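Local structure of sugar-binding transport ATP-binding protein (1V43) at the interface of chains A and B. The protein is the ATPase subunit of an ABC multisugar transporter, binding and hydrolysing ATP to power sugar uptake. Coordinates in Å, arbitrary orientation; residue numbers count along the deposited sequence, not the author numbering. Chains: chain A/B, sugar-binding transport ATP-binding protein.

The interface of chains A and B. Residues chain A 244, 291, 322-323, 338; chain B 322-323, 338.
In this MalK-type ABC ATPase, the C-terminal regulatory region, with its OB-fold and TOBE segments, meets its copy across a two-fold axis, a pairing that may reflect the working dimer. Paired salt bridges lie near the axis. A:Lys338, on strand 333-340, has CG anti to the backbone N (chi1 179°) and runs fully extended, so that its ammonium end leads into the other chain. There NZ lies 2.6 Å from the carboxylate oxygen OD2 of B:Asp323, the two side chains crossing obliquely and the oxygen being met from above the carboxylate plane, 28° out of it. B:Lys338 and A:Asp323 repeat this bridge. The two OD2 atoms, of A:Asp323 and B:Asp323, are 4.3 Å apart, a like-charge proximity that the flanking ammonium groups probably offset.

Hydrogen bonds to a hydroxyl complete the grip: A:Lys338 NZ also donates to B:Thr322 OG1 at 3.0 Å, as B:Lys338 does to A:Thr322. B:Thr322 holds OG1 anti to its backbone N (chi1 -173°), which turns the hydroxyl towards the ammonium. An alanine in place of A:Lys338 would remove both bonds and would probably leave the neighbouring aspartates repelling each other with less compensation.

Through water, the same hydroxyl is linked to A:Glu291: water 1 lies 3.0 Å from B:Thr322 OG1 and 2.6 Å from A:Glu291 OE1. Apolar packing is slight: A:Glu291, bent at chi2, crosses B:Thr322 at about a right angle, its carboxylate carbon CD 3.9 Å from B:Thr322 CB.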
ATOM      1  N   ALA A 244      -5.895   6.433  -2.426  1.00 25.48           N
ATOM      2  CA  ALA A 244      -5.080   6.748  -1.252  1.00 30.90           C
ATOM      3  C   ALA A 244      -3.741   7.348  -1.689  1.00 25.24           C
ATOM      4  O   ALA A 244      -3.125   6.857  -2.642  1.00 30.02           O
ATOM      5  CB  ALA A 244      -4.847   5.457  -0.417  1.00 23.66           C
ATOM      6  N   GLU A 291      -3.984  14.088  -5.598  1.00 23.38           N
ATOM      7  CA  GLU A 291      -3.467  13.976  -6.960  1.00 26.27           C
ATOM      8  C   GLU A 291      -4.127  14.942  -7.941  1.00 31.63           C
ATOM      9  O   GLU A 291      -3.749  14.971  -9.111  1.00 27.10           O
ATOM     10  CB  GLU A 291      -3.626  12.544  -7.493  1.00 25.46           C
ATOM     11  CG  GLU A 291      -5.085  12.114  -7.719  1.00 28.11           C
ATOM     12  CD  GLU A 291      -5.685  11.363  -6.531  1.00 26.18           C
ATOM     13  OE1 GLU A 291      -5.361  11.696  -5.376  1.00 25.55           O
ATOM     14  OE2 GLU A 291      -6.492  10.439  -6.758  1.00 21.70           O
ATOM     15  N   THR A 322       9.095   7.360  -5.341  1.00 25.57           N
ATOM     16  CA  THR A 322       8.178   7.145  -6.455  1.00 30.25           C
ATOM     17  C   THR A 322       7.124   8.272  -6.531  1.00 29.88           C
ATOM     18  O   THR A 322       6.637   8.603  -7.606  1.00 29.28           O
ATOM     19  CB  THR A 322       7.501   5.751  -6.324  1.00 34.03           C
ATOM     20  OG1 THR A 322       6.734   5.471  -7.506  1.00 37.59           O
ATOM     21  CG2 THR A 322       6.605   5.703  -5.085  1.00 28.51           C
ATOM     22  N   ASP A 323       6.804   8.858  -5.379  1.00 29.41           N
ATOM     23  CA  ASP A 323       5.845   9.963  -5.249  1.00 29.90           C
ATOM     24  C   ASP A 323       6.291  10.795  -4.056  1.00 27.96           C
ATOM     25  O   ASP A 323       7.022  10.308  -3.197  1.00 26.07           O
ATOM     26  CB  ASP A 323       4.429   9.443  -4.961  1.00 35.34           C
ATOM     27  CG  ASP A 323       3.801   8.793  -6.157  1.00 41.88           C
ATOM     28  OD1 ASP A 323       3.579   9.505  -7.161  1.00 49.57           O
ATOM     29  OD2 ASP A 323       3.537   7.574  -6.097  1.00 47.68           O
ATOM     30  N   LYS A 338      -0.342  15.327  -3.682  1.00 30.19           N
ATOM     31  CA  LYS A 338       0.499  14.264  -4.201  1.00 27.29           C
ATOM     32  C   LYS A 338       1.236  14.664  -5.469  1.00 31.25           C
ATOM     33  O   LYS A 338       0.617  14.963  -6.483  1.00 31.57           O
ATOM     34  CB  LYS A 338      -0.345  13.017  -4.462  1.00 28.64           C
ATOM     35  CG  LYS A 338       0.444  11.852  -5.020  1.00 28.24           C
ATOM     36  CD  LYS A 338      -0.461  10.654  -5.230  1.00 40.40           C
ATOM     37  CE  LYS A 338       0.290   9.503  -5.872  1.00 46.91           C
ATOM     38  NZ  LYS A 338      -0.553   8.289  -5.980  1.00 55.28           N
TER
ATOM     39  N   THR B 322      -5.745   7.157  -9.010  1.00 25.57           N
ATOM     40  CA  THR B 322      -4.675   8.037  -8.553  1.00 30.25           C
ATOM     41  C   THR B 322      -3.402   7.855  -9.410  1.00 29.88           C
ATOM     42  O   THR B 322      -2.623   8.786  -9.583  1.00 29.28           O
ATOM     43  CB  THR B 322      -4.379   7.777  -7.048  1.00 34.03           C
ATOM     44  OG1 THR B 322      -3.450   8.758  -6.559  1.00 37.59           O
ATOM     45  CG2 THR B 322      -3.819   6.367  -6.846  1.00 28.51           C
ATOM     46  N   ASP B 323      -3.225   6.651  -9.953  1.00 29.41           N
ATOM     47  CA  ASP B 323      -2.094   6.290 -10.817  1.00 29.90           C
ATOM     48  C   ASP B 323      -2.596   5.217 -11.773  1.00 27.96           C
ATOM     49  O   ASP B 323      -3.593   4.555 -11.495  1.00 26.07           O
ATOM     50  CB  ASP B 323      -0.936   5.696 -10.004  1.00 35.34           C
ATOM     51  CG  ASP B 323      -0.219   6.727  -9.186  1.00 41.88           C
ATOM     52  OD1 ASP B 323       0.379   7.644  -9.791  1.00 49.57           O
ATOM     53  OD2 ASP B 323      -0.259   6.627  -7.941  1.00 47.68           O
ATOM     54  N   LYS B 338       4.636   3.278 -14.709  1.00 30.19           N
ATOM     55  CA  LYS B 338       3.714   3.990 -13.844  1.00 27.29           C
ATOM     56  C   LYS B 338       3.391   5.387 -14.352  1.00 31.25           C
ATOM     57  O   LYS B 338       4.273   6.229 -14.465  1.00 31.57           O
ATOM     58  CB  LYS B 338       4.288   4.072 -12.430  1.00 28.64           C
ATOM     59  CG  LYS B 338       3.401   4.812 -11.452  1.00 28.24           C
ATOM     60  CD  LYS B 338       4.034   4.828 -10.075  1.00 40.40           C
ATOM     61  CE  LYS B 338       3.205   5.641  -9.098  1.00 46.91           C
ATOM     62  NZ  LYS B 338       3.752   5.573  -7.723  1.00 55.28           N
TER
HETATM   63  O   HOH W   1      -3.946  10.087  -3.909  1.00 33.06           O